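Local coordinates for dTDP-4-dehydrorhamnose reductase (Sulfolobus tokodaii, PDB 2GGS), which probably reduces dTDP-4-dehydrorhamnose with NADPH, the cofactor bound in this structure, as an extended short-chain dehydrogenase/reductase of Rossmann fold, at residues I102-T107 / L132-G137; A87-V92 / E138-Q143; Y109-E114 / D122-I127. All blocks are in the same frame, centred on the assembly; numbering follows the deposited sequence.

Contact 1: residues I102-T107 / L132-G137; sequences IVHIST and LSKLLG. With NDP (NADPH dihydro-nicotinamide-adenine-dinucleotide phosphate), chain C.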
loop_
_atom_site.group_PDB
_atom_site.type_symbol
_atom_site.label_atom_id
_atom_site.label_comp_id
_atom_site.label_asym_id
_atom_site.label_seq_id
_atom_site.Cartn_x
_atom_site.Cartn_y
_atom_site.Cartn_z
ATOM N N ILE A 102 -7.097 -13.745 6.574
ATOM C CA ILE A 102 -6.712 -12.986 5.382
ATOM C C ILE A 102 -6.640 -11.486 5.698
ATOM O O ILE A 102 -7.611 -10.905 6.201
ATOM C CB ILE A 102 -7.707 -13.225 4.268
ATOM C CG1 ILE A 102 -7.657 -14.714 3.849
ATOM C CG2 ILE A 102 -7.427 -12.264 3.071
ATOM C CD1 ILE A 102 -8.308 -14.994 2.573
ATOM N N VAL A 103 -5.487 -10.877 5.430
ATOM C CA VAL A 103 -5.293 -9.423 5.626
ATOM C C VAL A 103 -4.959 -8.815 4.275
ATOM O O VAL A 103 -3.914 -9.151 3.683
ATOM C CB VAL A 103 -4.124 -9.111 6.634
ATOM C CG1 VAL A 103 -3.929 -7.579 6.773
ATOM C CG2 VAL A 103 -4.388 -9.782 7.986
ATOM N N HIS A 104 -5.835 -7.951 3.762
ATOM C CA HIS A 104 -5.672 -7.467 2.408
ATOM C C HIS A 104 -5.329 -5.967 2.476
ATOM O O HIS A 104 -5.978 -5.216 3.202
ATOM C CB HIS A 104 -6.974 -7.655 1.604
ATOM C CG HIS A 104 -6.944 -6.931 0.301
ATOM N ND1 HIS A 104 -6.091 -7.312 -0.719
ATOM C CD2 HIS A 104 -7.579 -5.812 -0.130
ATOM C CE1 HIS A 104 -6.205 -6.460 -1.718
ATOM N NE2 HIS A 104 -7.118 -5.552 -1.402
ATOM N N ILE A 105 -4.342 -5.538 1.699
ATOM C CA ILE A 105 -3.928 -4.132 1.755
ATOM C C ILE A 105 -4.586 -3.345 0.634
ATOM O O ILE A 105 -4.585 -3.763 -0.529
ATOM C CB ILE A 105 -2.383 -3.989 1.698
ATOM C CG1 ILE A 105 -1.681 -4.902 2.738
ATOM C CG2 ILE A 105 -2.003 -2.483 1.865
ATOM C CD1 ILE A 105 -2.115 -4.707 4.199
ATOM N N SER A 106 -5.183 -2.197 0.975
ATOM C CA SER A 106 -5.854 -1.382 -0.008
ATOM C C SER A 106 -5.362 0.076 0.031
ATOM O O SER A 106 -4.310 0.376 0.612
ATOM C CB SER A 106 -7.381 -1.501 0.123
ATOM O OG SER A 106 -8.077 -0.910 -0.981
ATOM N N THR A 107 -6.099 0.952 -0.642
ATOM C CA THR A 107 -5.579 2.288 -0.999
ATOM C C THR A 107 -6.586 3.419 -0.789
ATOM O O THR A 107 -7.790 3.258 -0.996
ATOM C CB THR A 107 -5.047 2.303 -2.479
ATOM O OG1 THR A 107 -4.566 3.617 -2.823
ATOM C CG2 THR A 107 -6.151 1.877 -3.469
ATOM N N LEU A 132 -9.961 1.938 -8.980
ATOM C CA LEU A 132 -11.082 1.031 -9.279
ATOM C C LEU A 132 -10.655 -0.429 -9.184
ATOM O O LEU A 132 -11.344 -1.237 -8.555
ATOM C CB LEU A 132 -11.682 1.338 -10.669
ATOM C CG LEU A 132 -12.899 0.421 -10.952
ATOM C CD1 LEU A 132 -13.962 0.427 -9.834
ATOM C CD2 LEU A 132 -13.532 0.793 -12.299
ATOM N N SER A 133 -9.545 -0.793 -9.838
ATOM C CA SER A 133 -9.060 -2.179 -9.713
ATOM C C SER A 133 -8.848 -2.569 -8.248
ATOM O O SER A 133 -9.234 -3.667 -7.839
ATOM C CB SER A 133 -7.796 -2.456 -10.561
ATOM O OG SER A 133 -6.716 -1.641 -10.162
ATOM N N LYS A 134 -8.260 -1.660 -7.450
ATOM C CA LYS A 134 -8.094 -1.912 -6.040
ATOM C C LYS A 134 -9.430 -2.029 -5.324
ATOM O O LYS A 134 -9.610 -2.940 -4.500
ATOM C CB LYS A 134 -7.179 -0.851 -5.410
ATOM C CG LYS A 134 -5.690 -0.983 -5.881
ATOM C CD LYS A 134 -4.938 -2.188 -5.314
ATOM C CE LYS A 134 -4.805 -2.165 -3.772
ATOM N NZ LYS A 134 -4.098 -3.360 -3.239
ATOM N N LEU A 135 -10.374 -1.177 -5.661
ATOM C CA LEU A 135 -11.711 -1.255 -5.033
ATOM C C LEU A 135 -12.373 -2.592 -5.349
ATOM O O LEU A 135 -12.971 -3.183 -4.485
ATOM C CB LEU A 135 -12.617 -0.126 -5.487
ATOM C CG LEU A 135 -14.057 -0.238 -4.980
ATOM C CD1 LEU A 135 -14.089 -0.256 -3.448
ATOM C CD2 LEU A 135 -14.843 0.945 -5.563
ATOM N N LEU A 136 -12.241 -3.074 -6.580
ATOM C CA LEU A 136 -12.758 -4.407 -6.919
ATOM C C LEU A 136 -12.069 -5.508 -6.109
ATOM O O LEU A 136 -12.749 -6.384 -5.574
ATOM C CB LEU A 136 -12.704 -4.647 -8.441
ATOM C CG LEU A 136 -13.527 -3.612 -9.234
ATOM C CD1 LEU A 136 -13.400 -3.871 -10.732
ATOM C CD2 LEU A 136 -15.013 -3.472 -8.826
ATOM N N GLY A 137 -10.759 -5.427 -5.908
ATOM C CA GLY A 137 -10.078 -6.329 -4.993
ATOM C C GLY A 137 -10.624 -6.255 -3.568
ATOM O O GLY A 137 -10.809 -7.285 -2.932
HETATM P PA NDP C . 5.305 -2.136 -4.565
HETATM O O1A NDP C . 5.070 -1.597 -5.914
HETATM O O2A NDP C . 6.600 -1.728 -3.969
HETATM O O5B NDP C . 5.227 -3.714 -4.538
HETATM C C5B NDP C . 4.318 -4.407 -5.374
HETATM C C4B NDP C . 4.500 -5.865 -5.039
HETATM O O4B NDP C . 3.497 -6.593 -5.752
HETATM C C3B NDP C . 5.876 -6.402 -5.400
HETATM O O3B NDP C . 6.302 -7.258 -4.374
HETATM C C2B NDP C . 5.565 -7.206 -6.669
HETATM O O2B NDP C . 6.478 -8.257 -6.763
HETATM C C1B NDP C . 4.167 -7.704 -6.328
HETATM N N9A NDP C . 3.448 -8.132 -7.533
HETATM C C8A NDP C . 2.975 -7.340 -8.535
HETATM N N7A NDP C . 2.394 -8.140 -9.474
HETATM C C5A NDP C . 2.510 -9.412 -9.057
HETATM C C6A NDP C . 2.115 -10.632 -9.619
HETATM N N6A NDP C . 1.574 -10.670 -10.869
HETATM N N1A NDP C . 2.426 -11.766 -8.919
HETATM C C2A NDP C . 3.081 -11.763 -7.693
HETATM N N3A NDP C . 3.478 -10.562 -7.159
HETATM C C4A NDP C . 3.197 -9.427 -7.840
HETATM O O3 NDP C . 3.983 -1.674 -3.747
HETATM P PN NDP C . 3.918 -1.158 -2.210
HETATM O O1N NDP C . 4.699 -1.951 -1.288
HETATM O O2N NDP C . 4.141 0.299 -2.355
HETATM O O5D NDP C . 2.350 -1.344 -1.951
HETATM C C5D NDP C . 1.882 -2.368 -1.078
HETATM C C4D NDP C . 0.360 -2.412 -1.035
HETATM O O4D NDP C . -0.103 -1.165 -0.570
HETATM C C3D NDP C . -0.308 -2.642 -2.388
HETATM O O3D NDP C . -1.470 -3.365 -2.081
HETATM C C2D NDP C . -0.671 -1.255 -2.856
HETATM O O2D NDP C . -1.750 -1.306 -3.775
HETATM C C1D NDP C . -1.048 -0.620 -1.495
HETATM N N1N NDP C . -0.931 0.842 -1.553
HETATM C C2N NDP C . 0.224 1.371 -2.065
HETATM C C3N NDP C . 0.501 2.728 -1.983
HETATM C C7N NDP C . 1.782 3.241 -2.556
HETATM O O7N NDP C . 1.957 4.633 -2.686
HETATM N N7N NDP C . 2.724 2.386 -2.948
HETATM C C4N NDP C . -0.485 3.679 -1.330
HETATM C C5N NDP C . -1.744 3.014 -0.827
HETATM C C6N NDP C . -1.895 1.627 -0.953
HETATM P P2B NDP C . 7.760 -8.217 -7.816
HETATM O O1X NDP C . 8.641 -9.259 -7.254
HETATM O O2X NDP C . 8.351 -6.848 -7.810
HETATM O O3X NDP C . 7.275 -8.543 -9.252
HETATM O O HOH W 1 -7.748 -3.073 -2.530
#
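Lys134 supplies the one direct hydrogen bond between the two segments: its NZ donates to Ile105 O over 2.8 Å. The donor is tilted 23° from the carbonyl plane. The same ammonium donates to the nicotinamide ribose of NADPH, to O3D at 2.9 Å and more weakly to O2D, as the lysine of the YxxxK motif does in short-chain dehydrogenases. Tyr130, four residues earlier, also bonds the cofactor.

A water adds an indirect polar link. It donates to Lys134 O and to Ser106 OG, each over 2.7 Å, and meets His104 NE2 in the ring plane. Ser106 OG is also bonded to Glu138, and His104 ND1 to Asn63.

Apolar packing is slight. Thr107 CG2 touches Lys134 CB at 3.5 Å, the two side chains crossing at about a right angle, while Thr107 OG1, anti to the backbone N (chi1 179°), lies 3.5 Å from NADPH C5N and is bonded to Tyr109 N.

The axes of segments 132-137 and 102-107 approach to 8.2 Å, their N-to-C directions 146° apart, within the beta-alpha-beta unit of strand 101-107, helix 129-141 and strand 147-151; helix 77-97 touches both segments.

Contact 2: residues A87-V92 / E138-Q143; sequences AVRHIV and ETFALQ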
loop_
_atom_site.group_PDB
_atom_site.type_symbol
_atom_site.label_atom_id
_atom_site.label_comp_id
_atom_site.label_asym_id
_atom_site.label_seq_id
_atom_site.Cartn_x
_atom_site.Cartn_y
_atom_site.Cartn_z
ATOM N N ALA A 87 -6.963 -11.675 -8.610
ATOM C CA ALA A 87 -6.086 -12.531 -7.795
ATOM C C ALA A 87 -6.631 -12.641 -6.390
ATOM O O ALA A 87 -6.506 -13.693 -5.748
ATOM C CB ALA A 87 -4.635 -12.019 -7.784
ATOM N N VAL A 88 -7.238 -11.529 -5.916
ATOM C CA VAL A 88 -7.785 -11.498 -4.557
ATOM C C VAL A 88 -8.891 -12.539 -4.407
ATOM O O VAL A 88 -9.013 -13.172 -3.351
ATOM C CB VAL A 88 -8.285 -10.087 -4.152
ATOM C CG1 VAL A 88 -8.791 -10.115 -2.683
ATOM C CG2 VAL A 88 -7.176 -9.073 -4.296
ATOM N N ARG A 89 -9.712 -12.716 -5.453
ATOM C CA ARG A 89 -10.769 -13.717 -5.398
ATOM C C ARG A 89 -10.164 -15.105 -5.107
ATOM O O ARG A 89 -10.689 -15.919 -4.309
ATOM C CB ARG A 89 -11.567 -13.748 -6.699
ATOM C CG ARG A 89 -12.744 -14.727 -6.557
ATOM C CD ARG A 89 -13.755 -14.607 -7.693
ATOM N NE ARG A 89 -13.419 -15.462 -8.823
ATOM C CZ ARG A 89 -13.789 -16.730 -8.953
ATOM N NH1 ARG A 89 -14.491 -17.341 -7.996
ATOM N NH2 ARG A 89 -13.420 -17.397 -10.036
ATOM N N HIS A 90 -9.041 -15.368 -5.739
ATOM C CA HIS A 90 -8.420 -16.667 -5.609
ATOM C C HIS A 90 -7.645 -16.834 -4.298
ATOM O O HIS A 90 -7.598 -17.902 -3.737
ATOM C CB HIS A 90 -7.571 -16.923 -6.858
ATOM C CG HIS A 90 -8.404 -17.032 -8.090
ATOM N ND1 HIS A 90 -9.049 -18.203 -8.424
ATOM C CD2 HIS A 90 -8.747 -16.127 -9.041
ATOM C CE1 HIS A 90 -9.730 -18.024 -9.546
ATOM N NE2 HIS A 90 -9.584 -16.773 -9.933
ATOM N N ILE A 91 -7.052 -15.757 -3.801
ATOM C CA ILE A 91 -6.467 -15.785 -2.484
ATOM C C ILE A 91 -7.525 -16.097 -1.412
ATOM O O ILE A 91 -7.327 -16.949 -0.568
ATOM C CB ILE A 91 -5.780 -14.428 -2.180
ATOM C CG1 ILE A 91 -4.550 -14.271 -3.083
ATOM C CG2 ILE A 91 -5.393 -14.370 -0.705
ATOM C CD1 ILE A 91 -3.900 -12.856 -2.953
ATOM N N VAL A 92 -8.663 -15.427 -1.493
ATOM C CA VAL A 92 -9.769 -15.674 -0.556
ATOM C C VAL A 92 -10.278 -17.135 -0.653
ATOM O O VAL A 92 -10.456 -17.795 0.373
ATOM C CB VAL A 92 -10.895 -14.671 -0.761
ATOM C CG1 VAL A 92 -12.137 -15.085 0.024
ATOM C CG2 VAL A 92 -10.390 -13.276 -0.317
ATOM N N GLU A 138 -10.896 -5.040 -3.081
ATOM C CA GLU A 138 -11.529 -4.905 -1.755
ATOM C C GLU A 138 -12.826 -5.674 -1.688
ATOM O O GLU A 138 -13.192 -6.256 -0.646
ATOM C CB GLU A 138 -11.920 -3.450 -1.435
ATOM C CG GLU A 138 -10.841 -2.564 -1.085
ATOM C CD GLU A 138 -11.349 -1.348 -0.339
ATOM O OE1 GLU A 138 -10.502 -0.497 -0.039
ATOM O OE2 GLU A 138 -12.586 -1.254 -0.083
ATOM N N THR A 139 -13.560 -5.628 -2.786
ATOM C CA THR A 139 -14.877 -6.230 -2.851
ATOM C C THR A 139 -14.730 -7.742 -2.769
ATOM O O THR A 139 -15.452 -8.414 -2.010
ATOM C CB THR A 139 -15.620 -5.741 -4.098
ATOM O OG1 THR A 139 -15.637 -4.294 -4.088
ATOM C CG2 THR A 139 -17.059 -6.276 -4.157
ATOM N N PHE A 140 -13.765 -8.305 -3.498
ATOM C CA PHE A 140 -13.530 -9.742 -3.337
ATOM C C PHE A 140 -13.063 -10.110 -1.928
ATOM O O PHE A 140 -13.349 -11.211 -1.457
ATOM C CB PHE A 140 -12.461 -10.245 -4.317
ATOM C CG PHE A 140 -12.890 -10.285 -5.766
ATOM C CD1 PHE A 140 -14.007 -11.016 -6.192
ATOM C CD2 PHE A 140 -12.120 -9.607 -6.725
ATOM C CE1 PHE A 140 -14.322 -11.080 -7.577
ATOM C CE2 PHE A 140 -12.417 -9.650 -8.130
ATOM C CZ PHE A 140 -13.539 -10.390 -8.538
ATOM N N ALA A 141 -12.309 -9.211 -1.289
ATOM C CA ALA A 141 -11.689 -9.445 0.030
ATOM C C ALA A 141 -12.676 -9.327 1.197
ATOM O O ALA A 141 -12.382 -9.808 2.297
ATOM C CB ALA A 141 -10.529 -8.524 0.240
ATOM N N LEU A 142 -13.837 -8.728 0.942
ATOM C CA LEU A 142 -14.853 -8.504 1.991
ATOM C C LEU A 142 -15.386 -9.823 2.507
ATOM O O LEU A 142 -16.089 -10.510 1.786
ATOM C CB LEU A 142 -16.006 -7.621 1.473
ATOM C CG LEU A 142 -15.718 -6.127 1.537
ATOM C CD1 LEU A 142 -16.576 -5.303 0.544
ATOM C CD2 LEU A 142 -15.923 -5.632 2.976
ATOM N N GLN A 143 -15.020 -10.168 3.749
ATOM C CA GLN A 143 -15.420 -11.439 4.348
ATOM C C GLN A 143 -15.651 -11.220 5.839
ATOM O O GLN A 143 -14.997 -10.366 6.448
ATOM C CB GLN A 143 -14.366 -12.546 4.120
ATOM C CG GLN A 143 -13.975 -12.816 2.662
ATOM C CD GLN A 143 -15.125 -13.362 1.812
ATOM O OE1 GLN A 143 -15.989 -14.084 2.306
ATOM N NE2 GLN A 143 -15.136 -13.012 0.519
#
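Arg89 lays the aliphatic start of its side chain over one face of the Phe140 ring: CB stands 3.8 Å from the ring centroid and 16° off the normal, a CH-pi contact. Arg89 CG, anti to the backbone N (chi1 -175°), passes outside the rim near Phe140 CD1, and Arg89 CD comes to 3.6 Å from Phe140 CE1. The guanidinium plane is turned 48° from that of the ring, so the charged end is not stacked flat on it.

The tight part lies where the backbones come closest, 5.3 Å between the CA atoms of Arg89 and Phe140. Val88 CG1 meets Ala141 CB at 3.8 Å and Phe140 CB at 4.0 Å, and on the next turn Val92 CG2 touches Phe140 O at 3.8 Å. An alanine in place of Phe140 would probably leave the Arg89 side chain without the ring it covers, open a gap at the helix edge and let the arginine turn more freely.

The looser side is at the exposed end of the second segment, where the helix has stopped. Gln143 faces Val92 tip to tip, its NE2 3.7 Å from Val92 CG1. That amide is steadied from its own segment: NE2 donates to Phe140 O over 3.2 Å, the acceptor lying in the amide plane.

Beneath, Val88 and Ala141 both rest on His104 and Val92 on Ile102, so helices 77-97 and 129-141 pack side by side over strand 101-107. Helix 77-97 also covers strand 60-63 through Val88 and Ile91, while its far flank meets helix 46-56.

Contact 3: residues Y109-E114 / D122-I127; sequences YVFDGE and DIPNPI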
loop_
_atom_site.group_PDB
_atom_site.type_symbol
_atom_site.label_atom_id
_atom_site.label_comp_id
_atom_site.label_asym_id
_atom_site.label_seq_id
_atom_site.Cartn_x
_atom_site.Cartn_y
_atom_site.Cartn_z
ATOM N N TYR A 109 -6.744 5.757 -2.891
ATOM C CA TYR A 109 -7.252 6.077 -4.234
ATOM C C TYR A 109 -8.584 5.378 -4.571
ATOM O O TYR A 109 -9.116 5.566 -5.647
ATOM C CB TYR A 109 -6.193 5.789 -5.335
ATOM C CG TYR A 109 -5.091 6.820 -5.411
ATOM C CD1 TYR A 109 -4.846 7.712 -4.326
ATOM C CD2 TYR A 109 -4.303 6.947 -6.559
ATOM C CE1 TYR A 109 -3.832 8.675 -4.398
ATOM C CE2 TYR A 109 -3.268 7.911 -6.629
ATOM C CZ TYR A 109 -3.049 8.763 -5.543
ATOM O OH TYR A 109 -2.039 9.717 -5.572
ATOM N N VAL A 110 -9.127 4.569 -3.659
ATOM C CA VAL A 110 -10.530 4.159 -3.862
ATOM C C VAL A 110 -11.516 5.313 -3.666
ATOM O O VAL A 110 -12.668 5.160 -4.039
ATOM C CB VAL A 110 -10.997 2.957 -2.985
ATOM C CG1 VAL A 110 -10.064 1.714 -3.155
ATOM C CG2 VAL A 110 -11.164 3.370 -1.501
ATOM N N PHE A 111 -11.080 6.433 -3.067
ATOM C CA PHE A 111 -11.982 7.606 -2.846
ATOM C C PHE A 111 -11.827 8.675 -3.924
ATOM O O PHE A 111 -10.766 8.768 -4.557
ATOM C CB PHE A 111 -11.726 8.202 -1.455
ATOM C CG PHE A 111 -11.996 7.232 -0.335
ATOM C CD1 PHE A 111 -13.311 6.910 0.017
ATOM C CD2 PHE A 111 -10.937 6.627 0.362
ATOM C CE1 PHE A 111 -13.574 5.978 1.042
ATOM C CE2 PHE A 111 -11.176 5.734 1.418
ATOM C CZ PHE A 111 -12.497 5.395 1.754
ATOM N N ASP A 112 -12.876 9.494 -4.113
ATOM C CA ASP A 112 -12.856 10.431 -5.240
ATOM C C ASP A 112 -12.031 11.683 -4.941
ATOM O O ASP A 112 -11.655 12.414 -5.850
ATOM C CB ASP A 112 -14.260 10.754 -5.798
ATOM C CG ASP A 112 -15.168 11.414 -4.805
ATOM O OD1 ASP A 112 -14.668 12.054 -3.872
ATOM O OD2 ASP A 112 -16.414 11.355 -5.022
ATOM N N GLY A 113 -11.708 11.873 -3.670
ATOM C CA GLY A 113 -10.849 12.973 -3.241
ATOM C C GLY A 113 -11.487 14.344 -3.124
ATOM O O GLY A 113 -10.778 15.333 -2.947
ATOM N N GLU A 114 -12.811 14.405 -3.192
ATOM C CA GLU A 114 -13.527 15.681 -3.062
ATOM C C GLU A 114 -13.781 16.071 -1.606
ATOM O O GLU A 114 -14.110 17.237 -1.319
ATOM C CB GLU A 114 -14.807 15.675 -3.931
ATOM C CG GLU A 114 -14.443 15.688 -5.443
ATOM C CD GLU A 114 -13.672 16.973 -5.870
ATOM O OE1 GLU A 114 -12.411 16.966 -6.052
ATOM O OE2 GLU A 114 -14.332 18.030 -5.993
ATOM N N ASP A 122 -16.935 5.568 4.871
ATOM C CA ASP A 122 -17.163 6.461 3.714
ATOM C C ASP A 122 -17.182 5.646 2.419
ATOM O O ASP A 122 -16.547 4.582 2.331
ATOM C CB ASP A 122 -16.110 7.567 3.606
ATOM C CG ASP A 122 -16.263 8.660 4.668
ATOM O OD1 ASP A 122 -17.392 8.967 5.094
ATOM O OD2 ASP A 122 -15.248 9.259 5.041
ATOM N N ILE A 123 -17.940 6.113 1.434
ATOM C CA ILE A 123 -18.196 5.312 0.245
ATOM C C ILE A 123 -17.154 5.554 -0.829
ATOM O O ILE A 123 -17.024 6.674 -1.342
ATOM C CB ILE A 123 -19.614 5.636 -0.345
ATOM C CG1 ILE A 123 -20.709 5.332 0.675
ATOM C CG2 ILE A 123 -19.845 4.888 -1.665
ATOM C CD1 ILE A 123 -20.799 3.893 1.082
ATOM N N PRO A 124 -16.442 4.483 -1.236
ATOM C CA PRO A 124 -15.468 4.583 -2.337
ATOM C C PRO A 124 -16.116 4.997 -3.638
ATOM O O PRO A 124 -17.271 4.609 -3.939
ATOM C CB PRO A 124 -14.932 3.142 -2.461
ATOM C CG PRO A 124 -15.131 2.550 -1.070
ATOM C CD PRO A 124 -16.464 3.118 -0.665
ATOM N N ASN A 125 -15.377 5.801 -4.400
ATOM C CA ASN A 125 -15.824 6.290 -5.698
ATOM C C ASN A 125 -14.577 6.695 -6.484
ATOM O O ASN A 125 -14.324 7.887 -6.706
ATOM C CB ASN A 125 -16.796 7.479 -5.552
ATOM C CG ASN A 125 -17.483 7.847 -6.875
ATOM O OD1 ASN A 125 -17.671 7.011 -7.755
ATOM N ND2 ASN A 125 -17.878 9.101 -6.998
ATOM N N PRO A 126 -13.767 5.702 -6.907
ATOM C CA PRO A 126 -12.441 6.023 -7.483
ATOM C C PRO A 126 -12.528 6.784 -8.801
ATOM O O PRO A 126 -13.499 6.573 -9.594
ATOM C CB PRO A 126 -11.784 4.643 -7.724
ATOM C CG PRO A 126 -12.751 3.599 -7.226
ATOM C CD PRO A 126 -14.068 4.257 -6.865
ATOM N N ILE A 127 -11.537 7.643 -9.047
ATOM C CA ILE A 127 -11.447 8.401 -10.299
ATOM C C ILE A 127 -10.281 7.997 -11.214
ATOM O O ILE A 127 -9.993 8.664 -12.220
ATOM C CB ILE A 127 -11.485 9.933 -10.046
ATOM C CG1 ILE A 127 -10.185 10.420 -9.379
ATOM C CG2 ILE A 127 -12.735 10.276 -9.234
ATOM C CD1 ILE A 127 -10.079 12.001 -9.225
HETATM O O HOH W 2 -9.565 7.942 -6.897
HETATM O O HOH W 3 -15.210 8.869 -2.483
#
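Val110 O receives the shortest direct polar bond between the two loop segments, from Asn125 N at 2.8 Å. The donor lies in the carbonyl plane, and the N-H...O angle is a bent 133°. The same oxygen is 3.1 Å from Pro126 N, which has no hydrogen to give, and is flanked by carbon atoms of both Pro124 and Pro126.

Two waters extend the polar network. One donates to Tyr109 O and Phe111 O and accepts from Ile127 N, joining three backbone groups; the other accepts from Asp112 N and donates to Ile123 O.

The two carboxylate oxygens of Asp112 have different partners. OD1 accepts from Glu114 N at 3.1 Å, an Asx turn. OD2 takes a weak bond of 3.3 Å from Asn125 ND2, the amide and carboxylate planes being 64° apart. Ile127 CG2 packs against Asp112 CB.

The apolar part centres on Pro124, while Pro126 lies against the carbonyl oxygens of Tyr109 and Val110. Val110 CG2 and Pro124 CB lie 3.9 Å apart, their side chains side by side and pointing the same way. Val110 CG2, from the same segment, sits over one face of the Phe111 ring, toward its rim, while Asp122 O lies at the ring edge, in its plane, 3.5 Å from CE1. Tyr118 stacks with Phe111, and Asp122 OD2 accepts from Lys119 N and is salt-bridged to Lys115.

Both segments belong to the loop between strand 101-107 and helix 129-141, with Pro124 and Pro126 on Leu135 and Val110 on Glu138 of that helix. With backbone groups and waters carrying most of the polar links, the pairing probably depends chiefly on main-chain shape, which the prolines would restrict; the one direct side-chain bond, from Asn125 to Asp112, is weak.

Along the chain the pairings enclose one another: contact 3 lies within the connection between the two segments of contact 1, and contact 1 within that of contact 2. Contacts 1 and 2 share helix 129-141, have centres about 8 Å apart, and meet where Gly137 O packs against Val88 CG1 at 3.5 Å. Contact 3 is about 13 Å from contact 1 and 19 Å from contact 2, centre to centre, in the loop between strand 101-107 and helix 129-141; its Val110 CG1 packs against Leu135 N. Together they link the helix that carries the cofactor-binding Lys134 to the central parallel sheet, to helix 77-97 and to the loop that leads into helix 129-141.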